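Local structure of beta subunit of photoactivated adenylyl cyclase (5M2A) at residues I31-L43 and I53-K67. The protein probably makes cyclic AMP from ATP under the control of blue light, which it senses through a flavin-binding BLUF domain joined to a cyclase catalytic domain. Numbering follows the deposited sequence. Where two conformers were deposited one is given.
Sequences IKNNQRDNITGVL and ILEGENEKVDKLYKK. With FMN (flavin mononucleotide), chain F.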
loop_
_atom_site.group_PDB
_atom_site.type_symbol
_atom_site.label_atom_id
_atom_site.label_comp_id
_atom_site.label_asym_id
_atom_site.label_seq_id
_atom_site.Cartn_x
_atom_site.Cartn_y
_atom_site.Cartn_z
ATOM N N ILE A 31 -30.233 0.888 -24.499
ATOM C CA ILE A 31 -30.694 -0.037 -25.534
ATOM C C ILE A 31 -30.774 0.659 -26.887
ATOM O O ILE A 31 -30.350 0.109 -27.910
ATOM C CB ILE A 31 -32.047 -0.653 -25.134
ATOM C CG1 ILE A 31 -31.871 -1.597 -23.944
ATOM C CG2 ILE A 31 -32.672 -1.396 -26.306
ATOM C CD1 ILE A 31 -33.179 -2.181 -23.451
ATOM N N LYS A 32 -31.313 1.880 -26.914
ATOM C CA LYS A 32 -31.439 2.614 -28.170
ATOM C C LYS A 32 -30.074 2.959 -28.751
ATOM O O LYS A 32 -29.808 2.703 -29.931
ATOM C CB LYS A 32 -32.264 3.884 -27.953
ATOM C CG LYS A 32 -33.740 3.637 -27.687
ATOM C CD LYS A 32 -34.475 4.945 -27.435
ATOM C CE LYS A 32 -33.890 5.682 -26.240
ATOM N NZ LYS A 32 -34.639 6.925 -25.913
ATOM N N ASN A 33 -29.193 3.548 -27.935
ATOM C CA ASN A 33 -27.878 3.940 -28.431
ATOM C C ASN A 33 -27.034 2.723 -28.790
ATOM O O ASN A 33 -26.380 2.705 -29.840
ATOM C CB ASN A 33 -27.158 4.801 -27.393
ATOM C CG ASN A 33 -27.857 6.126 -27.144
ATOM O OD1 ASN A 33 -28.750 6.520 -27.892
ATOM N ND2 ASN A 33 -27.445 6.824 -26.087
ATOM N N ASN A 34 -27.045 1.692 -27.939
ATOM C CA ASN A 34 -26.195 0.531 -28.183
ATOM C C ASN A 34 -26.627 -0.234 -29.428
ATOM O O ASN A 34 -25.780 -0.801 -30.126
ATOM C CB ASN A 34 -26.189 -0.383 -26.957
ATOM C CG ASN A 34 -25.522 0.265 -25.754
ATOM O OD1 ASN A 34 -25.154 1.439 -25.793
ATOM N ND2 ASN A 34 -25.374 -0.496 -24.676
ATOM N N GLN A 35 -27.927 -0.257 -29.727
ATOM C CA GLN A 35 -28.381 -0.861 -30.979
ATOM C C GLN A 35 -27.879 -0.076 -32.184
ATOM O O GLN A 35 -27.529 -0.662 -33.216
ATOM C CB GLN A 35 -29.908 -0.956 -31.004
ATOM C CG GLN A 35 -30.460 -2.213 -30.355
ATOM C CD GLN A 35 -31.973 -2.228 -30.292
ATOM O OE1 GLN A 35 -32.632 -1.263 -30.678
ATOM N NE2 GLN A 35 -32.535 -3.328 -29.798
ATOM N N ARG A 36 -27.844 1.253 -32.077
ATOM C CA ARG A 36 -27.283 2.065 -33.151
ATOM C C ARG A 36 -25.790 1.810 -33.317
ATOM O O ARG A 36 -25.296 1.677 -34.442
ATOM C CB ARG A 36 -27.543 3.545 -32.878
ATOM C CG ARG A 36 -26.789 4.491 -33.799
ATOM C CD ARG A 36 -27.055 5.939 -33.432
ATOM N NE ARG A 36 -26.852 6.186 -32.010
ATOM C CZ ARG A 36 -25.672 6.449 -31.456
ATOM N NH1 ARG A 36 -24.580 6.498 -32.207
ATOM N NH2 ARG A 36 -25.587 6.662 -30.148
ATOM N N ASP A 37 -25.060 1.731 -32.209
ATOM C CA ASP A 37 -23.615 1.550 -32.234
ATOM C C ASP A 37 -23.200 0.086 -32.284
ATOM O O ASP A 37 -22.001 -0.200 -32.201
ATOM C CB ASP A 37 -22.980 2.219 -31.015
ATOM C CG ASP A 37 -23.068 3.729 -31.070
ATOM O OD1 ASP A 37 -23.106 4.282 -32.189
ATOM O OD2 ASP A 37 -23.094 4.363 -29.994
ATOM N N ASN A 38 -24.155 -0.836 -32.417
ATOM C CA ASN A 38 -23.874 -2.272 -32.394
ATOM C C ASN A 38 -23.132 -2.664 -31.115
ATOM O O ASN A 38 -22.203 -3.474 -31.131
ATOM C CB ASN A 38 -23.095 -2.697 -33.640
ATOM C CG ASN A 38 -23.237 -4.177 -33.946
ATOM O OD1 ASN A 38 -24.228 -4.809 -33.577
ATOM N ND2 ASN A 38 -22.243 -4.738 -34.627
ATOM N N ILE A 39 -23.542 -2.073 -29.993
ATOM C CA ILE A 39 -22.972 -2.377 -28.683
ATOM C C ILE A 39 -23.915 -3.317 -27.952
ATOM O O ILE A 39 -25.143 -3.179 -28.036
ATOM C CB ILE A 39 -22.719 -1.092 -27.866
ATOM C CG1 ILE A 39 -21.646 -0.237 -28.539
ATOM C CG2 ILE A 39 -22.300 -1.416 -26.424
ATOM C CD1 ILE A 39 -21.345 1.055 -27.817
ATOM N N THR A 40 -23.345 -4.295 -27.256
ATOM C CA THR A 40 -24.107 -5.187 -26.403
ATOM C C THR A 40 -23.478 -5.205 -25.015
ATOM O O THR A 40 -22.332 -4.790 -24.822
ATOM C CB THR A 40 -24.168 -6.604 -26.986
ATOM O OG1 THR A 40 -22.845 -7.075 -27.261
ATOM C CG2 THR A 40 -25.001 -6.625 -28.275
ATOM N N GLY A 41 -24.243 -5.671 -24.042
ATOM C CA GLY A 41 -23.715 -5.791 -22.698
ATOM C C GLY A 41 -24.803 -5.966 -21.666
ATOM O O GLY A 41 -25.973 -6.195 -21.980
ATOM N N VAL A 42 -24.377 -5.887 -20.403
ATOM C CA VAL A 42 -25.252 -6.070 -19.257
ATOM C C VAL A 42 -24.928 -5.017 -18.217
ATOM O O VAL A 42 -23.772 -4.605 -18.061
ATOM C CB VAL A 42 -25.130 -7.480 -18.628
ATOM C CG1 VAL A 42 -25.607 -8.528 -19.587
ATOM C CG2 VAL A 42 -23.699 -7.765 -18.214
ATOM N N LEU A 43 -25.953 -4.576 -17.500
ATOM C CA LEU A 43 -25.809 -3.636 -16.396
ATOM C C LEU A 43 -26.467 -4.256 -15.175
ATOM O O LEU A 43 -27.678 -4.493 -15.177
ATOM C CB LEU A 43 -26.441 -2.281 -16.727
ATOM C CG LEU A 43 -26.459 -1.239 -15.608
ATOM C CD1 LEU A 43 -25.032 -0.851 -15.224
ATOM C CD2 LEU A 43 -27.274 -0.018 -16.037
ATOM N N ILE A 53 -20.819 -4.446 -18.238
ATOM C CA ILE A 53 -19.995 -5.039 -19.279
ATOM C C ILE A 53 -20.451 -4.441 -20.599
ATOM O O ILE A 53 -21.649 -4.442 -20.897
ATOM C CB ILE A 53 -20.129 -6.574 -19.300
ATOM C CG1 ILE A 53 -19.842 -7.161 -17.915
ATOM C CG2 ILE A 53 -19.196 -7.175 -20.347
ATOM C CD1 ILE A 53 -20.079 -8.672 -17.814
ATOM N N LEU A 54 -19.505 -3.906 -21.370
ATOM C CA LEU A 54 -19.770 -3.312 -22.674
ATOM C C LEU A 54 -18.919 -4.013 -23.723
ATOM O O LEU A 54 -17.752 -4.326 -23.472
ATOM C CB LEU A 54 -19.452 -1.807 -22.670
ATOM C CG LEU A 54 -20.245 -0.883 -21.746
ATOM C CD1 LEU A 54 -19.667 0.528 -21.776
ATOM C CD2 LEU A 54 -21.718 -0.866 -22.133
ATOM N N GLU A 55 -19.492 -4.273 -24.899
ATOM C CA GLU A 55 -18.719 -4.890 -25.964
ATOM C C GLU A 55 -19.173 -4.356 -27.316
ATOM O O GLU A 55 -20.334 -3.984 -27.500
ATOM C CB GLU A 55 -18.812 -6.421 -25.930
ATOM C CG GLU A 55 -20.193 -6.949 -25.621
ATOM C CD GLU A 55 -20.246 -8.465 -25.570
ATOM O OE1 GLU A 55 -21.365 -9.021 -25.605
ATOM O OE2 GLU A 55 -19.171 -9.099 -25.493
ATOM N N GLY A 56 -18.234 -4.315 -28.247
ATOM C CA GLY A 56 -18.479 -3.766 -29.569
ATOM C C GLY A 56 -17.168 -3.312 -30.174
ATOM O O GLY A 56 -16.102 -3.460 -29.578
ATOM N N GLU A 57 -17.264 -2.748 -31.378
ATOM C CA GLU A 57 -16.073 -2.229 -32.036
ATOM C C GLU A 57 -15.406 -1.173 -31.162
ATOM O O GLU A 57 -16.075 -0.404 -30.464
ATOM C CB GLU A 57 -16.419 -1.665 -33.416
ATOM C CG GLU A 57 -16.334 -2.712 -34.516
ATOM C CD GLU A 57 -16.908 -2.236 -35.832
ATOM O OE1 GLU A 57 -17.555 -1.166 -35.848
ATOM O OE2 GLU A 57 -16.715 -2.931 -36.853
ATOM N N ASN A 58 -14.072 -1.161 -31.192
ATOM C CA ASN A 58 -13.301 -0.432 -30.188
ATOM C C ASN A 58 -13.658 1.049 -30.154
ATOM O O ASN A 58 -13.819 1.629 -29.075
ATOM C CB ASN A 58 -11.807 -0.613 -30.448
ATOM C CG ASN A 58 -11.421 -2.065 -30.628
ATOM O OD1 ASN A 58 -12.122 -2.965 -30.169
ATOM N ND2 ASN A 58 -10.303 -2.302 -31.301
ATOM N N GLU A 59 -13.788 1.679 -31.322
ATOM C CA GLU A 59 -14.095 3.105 -31.345
ATOM C C GLU A 59 -15.465 3.382 -30.743
ATOM O O GLU A 59 -15.631 4.341 -29.981
ATOM C CB GLU A 59 -14.015 3.644 -32.773
ATOM C CG GLU A 59 -14.013 5.161 -32.844
ATOM C CD GLU A 59 -13.701 5.685 -34.232
ATOM O OE1 GLU A 59 -14.160 5.074 -35.221
ATOM O OE2 GLU A 59 -12.989 6.706 -34.335
ATOM N N LYS A 60 -16.454 2.544 -31.055
ATOM C CA LYS A 60 -17.793 2.748 -30.514
ATOM C C LYS A 60 -17.817 2.557 -29.002
ATOM O O LYS A 60 -18.503 3.296 -28.289
ATOM C CB LYS A 60 -18.777 1.797 -31.193
ATOM C CG LYS A 60 -18.849 1.966 -32.701
ATOM C CD LYS A 60 -19.331 3.356 -33.076
ATOM C CE LYS A 60 -19.449 3.504 -34.585
ATOM N NZ LYS A 60 -20.085 4.794 -34.971
ATOM N N VAL A 61 -17.069 1.576 -28.494
ATOM C CA VAL A 61 -17.058 1.326 -27.055
ATOM C C VAL A 61 -16.337 2.449 -26.319
ATOM O O VAL A 61 -16.765 2.875 -25.239
ATOM C CB VAL A 61 -16.429 -0.048 -26.757
ATOM C CG1 VAL A 61 -16.264 -0.238 -25.262
ATOM C CG2 VAL A 61 -17.288 -1.154 -27.318
ATOM N N ASP A 62 -15.238 2.950 -26.886
ATOM C CA ASP A 62 -14.482 4.006 -26.216
ATOM C C ASP A 62 -15.257 5.316 -26.198
ATOM O O ASP A 62 -15.207 6.058 -25.210
ATOM C CB ASP A 62 -13.122 4.190 -26.888
ATOM C CG ASP A 62 -12.214 2.990 -26.699
ATOM O OD1 ASP A 62 -12.405 2.248 -25.710
ATOM O OD2 ASP A 62 -11.310 2.790 -27.538
ATOM N N LYS A 63 -15.976 5.617 -27.284
ATOM C CA LYS A 63 -16.839 6.796 -27.296
ATOM C C LYS A 63 -17.881 6.726 -26.189
ATOM O O LYS A 63 -18.116 7.713 -25.481
ATOM C CB LYS A 63 -17.527 6.936 -28.655
ATOM C CG LYS A 63 -16.591 7.234 -29.811
ATOM C CD LYS A 63 -17.353 7.338 -31.125
ATOM C CE LYS A 63 -18.172 8.609 -31.170
ATOM N NZ LYS A 63 -17.314 9.792 -30.884
ATOM N N LEU A 64 -18.521 5.568 -26.029
ATOM C CA LEU A 64 -19.561 5.426 -25.014
ATOM C C LEU A 64 -18.983 5.515 -23.608
ATOM O O LEU A 64 -19.572 6.157 -22.728
ATOM C CB LEU A 64 -20.294 4.098 -25.209
ATOM C CG LEU A 64 -21.237 3.673 -24.084
ATOM C CD1 LEU A 64 -22.290 4.735 -23.851
ATOM C CD2 LEU A 64 -21.875 2.326 -24.393
ATOM N N TYR A 65 -17.844 4.862 -23.368
ATOM C CA TYR A 65 -17.276 4.877 -22.024
ATOM C C TYR A 65 -16.820 6.276 -21.623
ATOM O O TYR A 65 -16.887 6.633 -20.440
ATOM C CB TYR A 65 -16.119 3.881 -21.932
ATOM C CG TYR A 65 -15.607 3.659 -20.522
ATOM C CD1 TYR A 65 -16.399 3.041 -19.565
ATOM C CD2 TYR A 65 -14.332 4.064 -20.152
ATOM C CE1 TYR A 65 -15.937 2.833 -18.277
ATOM C CE2 TYR A 65 -13.860 3.861 -18.869
ATOM C CZ TYR A 65 -14.667 3.246 -17.934
ATOM O OH TYR A 65 -14.211 3.037 -16.650
ATOM N N LYS A 66 -16.367 7.083 -22.584
ATOM C CA LYS A 66 -16.040 8.472 -22.276
ATOM C C LYS A 66 -17.259 9.217 -21.742
ATOM O O LYS A 66 -17.145 10.033 -20.821
ATOM C CB LYS A 66 -15.481 9.168 -23.519
ATOM C CG LYS A 66 -13.991 9.455 -23.444
ATOM C CD LYS A 66 -13.478 10.111 -24.719
ATOM C CE LYS A 66 -13.184 9.078 -25.792
ATOM N NZ LYS A 66 -12.051 8.192 -25.409
ATOM N N LYS A 67 -18.439 8.929 -22.295
ATOM C CA LYS A 67 -19.653 9.592 -21.834
ATOM C C LYS A 67 -20.107 9.040 -20.493
ATOM O O LYS A 67 -20.524 9.799 -19.611
ATOM C CB LYS A 67 -20.765 9.439 -22.869
ATOM C CG LYS A 67 -20.387 9.902 -24.259
ATOM C CD LYS A 67 -21.568 9.773 -25.199
ATOM C CE LYS A 67 -22.226 8.410 -25.052
ATOM N NZ LYS A 67 -23.318 8.209 -26.044
HETATM N N1 FMN F . -25.599 5.148 -22.308
HETATM C C2 FMN F . -25.527 4.359 -23.440
HETATM O O2 FMN F . -25.761 4.844 -24.541
HETATM N N3 FMN F . -25.176 3.028 -23.345
HETATM C C4 FMN F . -24.902 2.479 -22.109
HETATM O O4 FMN F . -24.593 1.292 -22.016
HETATM C C4A FMN F . -24.975 3.265 -20.971
HETATM N N5 FMN F . -24.701 2.699 -19.749
HETATM C C5A FMN F . -24.769 3.465 -18.615
HETATM C C6 FMN F . -24.488 2.881 -17.391
HETATM C C7 FMN F . -24.552 3.642 -16.234
HETATM C C7M FMN F . -24.246 2.986 -14.921
HETATM C C8 FMN F . -24.901 4.989 -16.306
HETATM C C8M FMN F . -24.974 5.822 -15.063
HETATM C C9 FMN F . -25.181 5.574 -17.538
HETATM C C9A FMN F . -25.113 4.812 -18.697
HETATM N N10 FMN F . -25.388 5.385 -19.922
HETATM C C10 FMN F . -25.324 4.609 -21.066
HETATM C "C1'" FMN F . -25.781 6.838 -19.980
HETATM C "C2'" FMN F . -24.767 7.738 -20.673
HETATM O "O2'" FMN F . -23.831 8.197 -19.727
HETATM C "C3'" FMN F . -25.505 8.926 -21.275
HETATM O "O3'" FMN F . -26.370 9.469 -20.299
HETATM C "C4'" FMN F . -26.323 8.487 -22.485
HETATM O "O4'" FMN F . -25.468 7.912 -23.447
HETATM C "C5'" FMN F . -27.061 9.661 -23.116
HETATM O "O5'" FMN F . -26.116 10.621 -23.531
HETATM P P FMN F . -26.555 11.861 -24.456
HETATM O O1P FMN F . -26.653 11.370 -25.880
HETATM O O2P FMN F . -27.902 12.377 -23.996
HETATM O O3P FMN F . -25.515 12.953 -24.348
HETATM O O HOH W 1 -20.643 4.763 -29.072
#
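T40 and V42 pair with E55 and I53 as successive hydrogen-bonded pairs of an antiparallel beta hairpin, the short strand axes 4.8 Å apart, with G41 and L54 forming the non-hydrogen-bonded pair between them. G41 comes so close that its CA lies 3.1 Å from I53 O in a CA-H...O contact, and a side chain there would run into that carbonyl. On the face that carries T40 and E55, T40 OG1 donates to E55 OE1 over 3.0 Å, meeting the anti side of the carboxylate 31° out of its plane; T40 OG1 is also bound by R89 NH1. Set between the backbone N and the carbonyl carbon (chi1 41°), E55 CG comes against T40 OG1 and T40 O, and the extended chain carries OE1 to the hydroxyl; the carboxylate also takes a salt bridge from R7 and the amides of M90 and F91. Shortening E55 to an alanine is likely to leave the T40 hydroxyl without this acceptor and R7 without its carboxylate mate. V42 CG2 rests against I53 CD1 on this same face.

On the flavin side, I39, just before the strand, packs its CD1 3.7 Å from L64 CD2 of helix 58-69. L64 CD1 meets the flavin at C2, 3.3 Å away, while N34 pairs with the flavin's polar atoms: OD1 accepts from FMN N3 at 2.9 Å, almost straight at 175°, and ND2 donates to O4. N33 ND2 binds O2. Farther out, a water donates to both D37 OD2 and K60 O, linking the helix ends.

Helices 20-36 and 58-69 thus hold the flavin between them over the BLUF sheet, where strands 5-14 and 97-100 flank the hairpin; beneath, V42 and I53 pack on P111 and L115 of the second subunit.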